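Local coordinates for protein proteolytically activated form of PPO4 Tyrosinase (Agaricus bisporus var. bisporus H97, PDB 4OUA) that hydroxylates monophenols at the ortho position and oxidises the resulting o-diphenols to o-quinones at a dicopper centre, the initial step of melanin synthesis, at residues W89-V94 and H288-Q293; Y31-Q36 and T152-T157. All coordinates share one frame; numbering follows the deposited sequence.

Interaction 1 of 2, residues W89-V94 and H288-Q293; sequences WHRVYV and HLSLWQ. With CU1 (copper (I) ion), chain C.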
loop_
_atom_site.group_PDB
_atom_site.type_symbol
_atom_site.label_atom_id
_atom_site.label_comp_id
_atom_site.label_asym_id
_atom_site.label_seq_id
_atom_site.Cartn_x
_atom_site.Cartn_y
_atom_site.Cartn_z
ATOM N N TRP A 89 4.410 7.007 -7.769
ATOM C CA TRP A 89 5.202 5.780 -7.730
ATOM C C TRP A 89 4.529 4.718 -6.870
ATOM O O TRP A 89 4.590 3.528 -7.179
ATOM C CB TRP A 89 6.613 6.050 -7.206
ATOM C CG TRP A 89 7.482 4.822 -7.210
ATOM C CD1 TRP A 89 8.343 4.430 -8.194
ATOM C CD2 TRP A 89 7.561 3.821 -6.186
ATOM N NE1 TRP A 89 8.956 3.250 -7.844
ATOM C CE2 TRP A 89 8.493 2.855 -6.617
ATOM C CE3 TRP A 89 6.936 3.648 -4.947
ATOM C CZ2 TRP A 89 8.816 1.737 -5.853
ATOM C CZ3 TRP A 89 7.259 2.537 -4.190
ATOM C CH2 TRP A 89 8.189 1.596 -4.646
ATOM N N HIS A 90 3.890 5.155 -5.791
ATOM C CA HIS A 90 3.247 4.231 -4.867
ATOM C C HIS A 90 1.883 3.782 -5.387
ATOM O O HIS A 90 1.411 2.693 -5.053
ATOM C CB HIS A 90 3.116 4.867 -3.482
ATOM C CG HIS A 90 4.418 4.979 -2.749
ATOM N ND1 HIS A 90 5.383 5.906 -3.080
ATOM C CD2 HIS A 90 4.921 4.267 -1.713
ATOM C CE1 HIS A 90 6.420 5.765 -2.276
ATOM N NE2 HIS A 90 6.168 4.778 -1.437
ATOM N N ARG A 91 1.259 4.617 -6.212
ATOM C CA ARG A 91 -0.015 4.260 -6.827
ATOM C C ARG A 91 0.131 3.020 -7.695
ATOM O O ARG A 91 -0.690 2.102 -7.634
ATOM C CB ARG A 91 -0.562 5.419 -7.662
ATOM C CG ARG A 91 -1.589 4.993 -8.698
ATOM C CD ARG A 91 -2.488 6.149 -9.098
ATOM N NE ARG A 91 -3.412 6.506 -8.025
ATOM C CZ ARG A 91 -4.280 7.510 -8.087
ATOM N NH1 ARG A 91 -4.343 8.269 -9.173
ATOM N NH2 ARG A 91 -5.083 7.758 -7.061
ATOM N N VAL A 92 1.186 2.998 -8.501
ATOM C CA VAL A 92 1.442 1.879 -9.395
ATOM C C VAL A 92 2.125 0.738 -8.638
ATOM O O VAL A 92 2.145 -0.404 -9.100
ATOM C CB VAL A 92 2.303 2.316 -10.600
ATOM C CG1 VAL A 92 3.644 2.854 -10.126
ATOM C CG2 VAL A 92 2.490 1.165 -11.576
ATOM N N TYR A 93 2.672 1.054 -7.467
ATOM C CA TYR A 93 3.288 0.044 -6.610
ATOM C C TYR A 93 2.228 -0.894 -6.044
ATOM O O TYR A 93 2.396 -2.114 -6.045
ATOM C CB TYR A 93 4.069 0.700 -5.471
ATOM C CG TYR A 93 4.890 -0.268 -4.644
ATOM C CD1 TYR A 93 5.268 -1.504 -5.154
ATOM C CD2 TYR A 93 5.277 0.050 -3.349
ATOM C CE1 TYR A 93 6.015 -2.391 -4.399
ATOM C CE2 TYR A 93 6.023 -0.829 -2.586
ATOM C CZ TYR A 93 6.391 -2.048 -3.116
ATOM O OH TYR A 93 7.134 -2.926 -2.360
ATOM N N VAL A 94 1.136 -0.319 -5.553
ATOM C CA VAL A 94 0.019 -1.110 -5.056
ATOM C C VAL A 94 -0.645 -1.868 -6.205
ATOM O O VAL A 94 -1.240 -2.926 -6.006
ATOM C CB VAL A 94 -1.029 -0.227 -4.347
ATOM C CG1 VAL A 94 -2.161 -1.079 -3.796
ATOM C CG2 VAL A 94 -0.378 0.583 -3.238
ATOM N N HIS A 288 -6.481 8.679 -0.611
ATOM C CA HIS A 288 -6.326 10.092 -0.298
ATOM C C HIS A 288 -6.013 10.872 -1.568
ATOM O O HIS A 288 -6.553 11.955 -1.798
ATOM C CB HIS A 288 -5.222 10.299 0.742
ATOM C CG HIS A 288 -5.591 9.832 2.115
ATOM N ND1 HIS A 288 -4.673 9.733 3.139
ATOM C CD2 HIS A 288 -6.780 9.447 2.639
ATOM C CE1 HIS A 288 -5.279 9.304 4.233
ATOM N NE2 HIS A 288 -6.558 9.122 3.955
ATOM N N LEU A 289 -5.137 10.305 -2.391
ATOM C CA LEU A 289 -4.774 10.916 -3.661
ATOM C C LEU A 289 -5.994 11.046 -4.567
ATOM O O LEU A 289 -6.173 12.063 -5.233
ATOM C CB LEU A 289 -3.682 10.098 -4.351
ATOM C CG LEU A 289 -3.123 10.674 -5.651
ATOM C CD1 LEU A 289 -2.564 12.065 -5.416
ATOM C CD2 LEU A 289 -2.058 9.753 -6.217
ATOM N N SER A 290 -6.834 10.015 -4.581
ATOM C CA SER A 290 -8.059 10.033 -5.374
ATOM C C SER A 290 -9.024 11.099 -4.866
ATOM O O SER A 290 -9.635 11.818 -5.655
ATOM C CB SER A 290 -8.740 8.661 -5.356
ATOM O OG SER A 290 -7.961 7.690 -6.031
ATOM N N LEU A 291 -9.155 11.195 -3.545
ATOM C CA LEU A 291 -10.029 12.186 -2.926
ATOM C C LEU A 291 -9.511 13.600 -3.166
ATOM O O LEU A 291 -10.279 14.510 -3.483
ATOM C CB LEU A 291 -10.161 11.929 -1.425
ATOM C CG LEU A 291 -11.000 10.723 -0.999
ATOM C CD1 LEU A 291 -11.068 10.631 0.517
ATOM C CD2 LEU A 291 -12.395 10.805 -1.594
ATOM N N TRP A 292 -8.204 13.771 -3.009
ATOM C CA TRP A 292 -7.563 15.061 -3.229
ATOM C C TRP A 292 -7.734 15.514 -4.676
ATOM O O TRP A 292 -7.933 16.700 -4.941
ATOM C CB TRP A 292 -6.081 14.985 -2.861
ATOM C CG TRP A 292 -5.304 16.207 -3.220
ATOM C CD1 TRP A 292 -5.122 17.320 -2.453
ATOM C CD2 TRP A 292 -4.591 16.439 -4.440
ATOM N NE1 TRP A 292 -4.342 18.233 -3.122
ATOM C CE2 TRP A 292 -4.004 17.717 -4.342
ATOM C CE3 TRP A 292 -4.394 15.692 -5.605
ATOM C CZ2 TRP A 292 -3.233 18.263 -5.367
ATOM C CZ3 TRP A 292 -3.628 16.236 -6.620
ATOM C CH2 TRP A 292 -3.058 17.508 -6.494
ATOM N N GLN A 293 -7.660 14.565 -5.605
ATOM C CA GLN A 293 -7.869 14.859 -7.020
ATOM C C GLN A 293 -9.260 15.434 -7.263
ATOM O O GLN A 293 -9.449 16.270 -8.146
ATOM C CB GLN A 293 -7.672 13.603 -7.873
ATOM C CG GLN A 293 -6.238 13.112 -7.962
ATOM C CD GLN A 293 -6.121 11.814 -8.735
ATOM O OE1 GLN A 293 -5.528 10.844 -8.260
ATOM N NE2 GLN A 293 -6.691 11.786 -9.935
HETATM CU CU CU1 C . 7.515 4.060 -0.020
HETATM O O HOH W 1 7.020 4.361 2.324
#
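Arg91 NH1 donates to Gln293 OE1 at 3.0 Å, linking helices 86-109 and 277-295, and also donates to the carbonyl O of Leu341. The bond to the glutamine meets a lone pair of OE1 in the carbonyl plane but is bent (N-H...O 142°), with the oxygen tilted out of the guanidinium plane; amide and guanidinium planes are turned 52° apart. NH2 adds a weak second bond to the same oxygen, at 3.3 Å, and lies 3.1 Å from Ser290 OG. NE makes a salt bridge with Asp286, while Gln293 NE2 donates to Thr342 O. Leu289 CD2 sits over the centre of one guanidinium face, 3.7 Å from Arg91 CZ, the two side chains crossing at about a right angle. With CG anti to the backbone N (chi1 160°), Arg91 leaves its helix toward helix 277-295 and bends at chi3 to set the flat group on the leucine. Cut back to alanine, the position would probably leave Asp286 without its charged mate, Gln293 OE1 without this donor and a gap above Leu289. The neighbouring His90 binds a copper(I) ion through NE2 at 2.1 Å, together with His56, His81 and a water. In this dicopper four-helix core, a buried arginine charge, probably offset by Asp286, ties a copper-A helix to the helix carrying the copper-B ligand His282.

Interaction 2 of 2, residues Y31-Q36 and T152-T157; sequences YIRALQ and TNYDGT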
loop_
_atom_site.group_PDB
_atom_site.type_symbol
_atom_site.label_atom_id
_atom_site.label_comp_id
_atom_site.label_asym_id
_atom_site.label_seq_id
_atom_site.Cartn_x
_atom_site.Cartn_y
_atom_site.Cartn_z
ATOM N N TYR A 31 -8.511 -13.513 0.118
ATOM C CA TYR A 31 -7.381 -12.681 0.510
ATOM C C TYR A 31 -6.437 -13.440 1.441
ATOM O O TYR A 31 -5.218 -13.374 1.291
ATOM C CB TYR A 31 -7.871 -11.392 1.176
ATOM C CG TYR A 31 -6.792 -10.350 1.355
ATOM C CD1 TYR A 31 -6.402 -9.539 0.296
ATOM C CD2 TYR A 31 -6.161 -10.175 2.580
ATOM C CE1 TYR A 31 -5.416 -8.584 0.451
ATOM C CE2 TYR A 31 -5.172 -9.222 2.745
ATOM C CZ TYR A 31 -4.804 -8.429 1.676
ATOM O OH TYR A 31 -3.820 -7.479 1.831
ATOM N N ILE A 32 -7.009 -14.164 2.399
ATOM C CA ILE A 32 -6.222 -14.950 3.344
ATOM C C ILE A 32 -5.502 -16.101 2.647
ATOM O O ILE A 32 -4.370 -16.442 2.995
ATOM C CB ILE A 32 -7.099 -15.519 4.473
ATOM C CG1 ILE A 32 -7.806 -14.390 5.227
ATOM C CG2 ILE A 32 -6.263 -16.361 5.424
ATOM C CD1 ILE A 32 -6.864 -13.420 5.903
ATOM N N ARG A 33 -6.164 -16.699 1.663
ATOM C CA ARG A 33 -5.569 -17.790 0.901
ATOM C C ARG A 33 -4.470 -17.285 -0.029
ATOM O O ARG A 33 -3.371 -17.836 -0.061
ATOM C CB ARG A 33 -6.638 -18.528 0.092
ATOM C CG ARG A 33 -7.629 -19.316 0.931
ATOM C CD ARG A 33 -6.929 -20.375 1.770
ATOM N NE ARG A 33 -7.857 -21.394 2.251
ATOM C CZ ARG A 33 -7.519 -22.392 3.065
ATOM N NH1 ARG A 33 -6.271 -22.505 3.498
ATOM N NH2 ARG A 33 -8.432 -23.274 3.449
ATOM N N ALA A 34 -4.775 -16.232 -0.784
ATOM C CA ALA A 34 -3.846 -15.706 -1.778
ATOM C C ALA A 34 -2.630 -15.068 -1.122
ATOM O O ALA A 34 -1.513 -15.172 -1.632
ATOM C CB ALA A 34 -4.547 -14.702 -2.679
ATOM N N LEU A 35 -2.848 -14.407 0.010
ATOM C CA LEU A 35 -1.759 -13.761 0.733
ATOM C C LEU A 35 -0.802 -14.797 1.316
ATOM O O LEU A 35 0.417 -14.618 1.290
ATOM C CB LEU A 35 -2.313 -12.861 1.840
ATOM C CG LEU A 35 -1.285 -12.066 2.642
ATOM C CD1 LEU A 35 -0.416 -11.230 1.720
ATOM C CD2 LEU A 35 -1.985 -11.190 3.663
ATOM N N GLN A 36 -1.359 -15.884 1.839
ATOM C CA GLN A 36 -0.546 -16.981 2.340
ATOM C C GLN A 36 0.183 -17.655 1.181
ATOM O O GLN A 36 1.313 -18.115 1.324
ATOM C CB GLN A 36 -1.413 -17.994 3.094
ATOM C CG GLN A 36 -0.640 -19.149 3.712
ATOM C CD GLN A 36 0.169 -18.729 4.922
ATOM O OE1 GLN A 36 -0.373 -18.195 5.891
ATOM N NE2 GLN A 36 1.475 -18.967 4.873
ATOM N N THR A 152 -13.870 -19.531 4.663
ATOM C CA THR A 152 -14.649 -20.627 4.107
ATOM C C THR A 152 -13.721 -21.629 3.431
ATOM O O THR A 152 -12.887 -21.256 2.604
ATOM C CB THR A 152 -15.698 -20.127 3.097
ATOM O OG1 THR A 152 -16.679 -19.337 3.780
ATOM C CG2 THR A 152 -16.385 -21.299 2.418
ATOM N N ASN A 153 -13.863 -22.899 3.793
ATOM C CA ASN A 153 -13.021 -23.941 3.227
ATOM C C ASN A 153 -13.427 -24.269 1.794
ATOM O O ASN A 153 -14.487 -23.847 1.329
ATOM C CB ASN A 153 -13.072 -25.197 4.092
ATOM C CG ASN A 153 -11.757 -25.944 4.100
ATOM O OD1 ASN A 153 -10.896 -25.715 3.250
ATOM N ND2 ASN A 153 -11.593 -26.844 5.063
ATOM N N TYR A 154 -12.584 -25.028 1.099
ATOM C CA TYR A 154 -12.803 -25.316 -0.315
ATOM C C TYR A 154 -14.028 -26.197 -0.557
ATOM O O TYR A 154 -14.423 -26.419 -1.701
ATOM C CB TYR A 154 -11.562 -25.977 -0.918
ATOM C CG TYR A 154 -10.316 -25.128 -0.829
ATOM C CD1 TYR A 154 -10.138 -24.032 -1.663
ATOM C CD2 TYR A 154 -9.314 -25.425 0.086
ATOM C CE1 TYR A 154 -8.997 -23.251 -1.587
ATOM C CE2 TYR A 154 -8.170 -24.651 0.169
ATOM C CZ TYR A 154 -8.017 -23.565 -0.670
ATOM O OH TYR A 154 -6.881 -22.791 -0.591
ATOM N N ASP A 155 -14.625 -26.694 0.520
ATOM C CA ASP A 155 -15.836 -27.500 0.414
ATOM C C ASP A 155 -17.067 -26.706 0.841
ATOM O O ASP A 155 -18.199 -27.142 0.640
ATOM C CB ASP A 155 -15.708 -28.776 1.252
ATOM C CG ASP A 155 -15.152 -28.514 2.638
ATOM O OD1 ASP A 155 -15.370 -27.406 3.171
ATOM O OD2 ASP A 155 -14.495 -29.418 3.196
ATOM N N GLY A 156 -16.838 -25.536 1.429
ATOM C CA GLY A 156 -17.925 -24.666 1.846
ATOM C C GLY A 156 -18.025 -24.511 3.351
ATOM O O GLY A 156 -18.652 -23.573 3.848
ATOM N N THR A 157 -17.410 -25.437 4.081
ATOM C CA THR A 157 -17.425 -25.396 5.538
ATOM C C THR A 157 -16.528 -24.278 6.056
ATOM O O THR A 157 -15.556 -23.897 5.403
ATOM C CB THR A 157 -16.970 -26.737 6.146
ATOM O OG1 THR A 157 -15.625 -27.020 5.742
ATOM C CG2 THR A 157 -17.878 -27.865 5.686
#
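The CE2 and hydroxyl end of Tyr154 lies over one face of the Arg33 guanidinium, the planes 14° apart. CE2 stands 3.4 Å above the guanidinium plane, offset toward its rim, while Tyr154 OH comes 3.3 Å from Arg33 NE at too poor an angle for a hydrogen bond. At the guanidinium edge, near its plane, is Asn153 OD1, 3.5 Å from Arg33 NH2. The arginine chain, bent at chi2 (-60°), runs out from helix 25-39 to meet the tyrosine coming from the opposite direction. Residues 152-157 connect the antiparallel strands 148-152 and 158-162 as a beta hairpin with a type I turn and G1 beta bulge: Gly156 N bonds to Asn153 O, and Asn153 N to Thr157 O. Gly156 takes the bulge position with positive phi (113°), where a CB would press on the carbonyl O of Asp155. Asn153 OD1 also takes the N-H of Tyr154 at 2.8 Å, which probably helps to keep the amide oxygen near the arginine. Asp155 OD1 accepts from Thr157 N in an Asx turn and from Thr157 OG1, both from the same face of the carboxylate. The Tyr154 ring meets Phe112, and the Arg33 side chain also touches Ile108, Ile151 and Ile159.

Helix 86-109 relates the two contacts: Arg91 of interaction 1 lies on its N-terminal part, while Ile108 near its other end touches Arg33 of interaction 2. The centres are 29 Å apart and the nearest atoms about 9 Å, without touching. Interaction 1 belongs to the dicopper core, with His90 binding one copper and the Arg91 side chain about 12 Å from the other. Interaction 2 sits at the surface, its centre about 22 Å from that of the chain and away from the copper sites; its Tyr154 side chain is about 11 Å from the bound 6-tungstotellurate. The backbone of Tyr154 is hydrogen-bonded to Thr113, a residue of the tungstotellurate pocket.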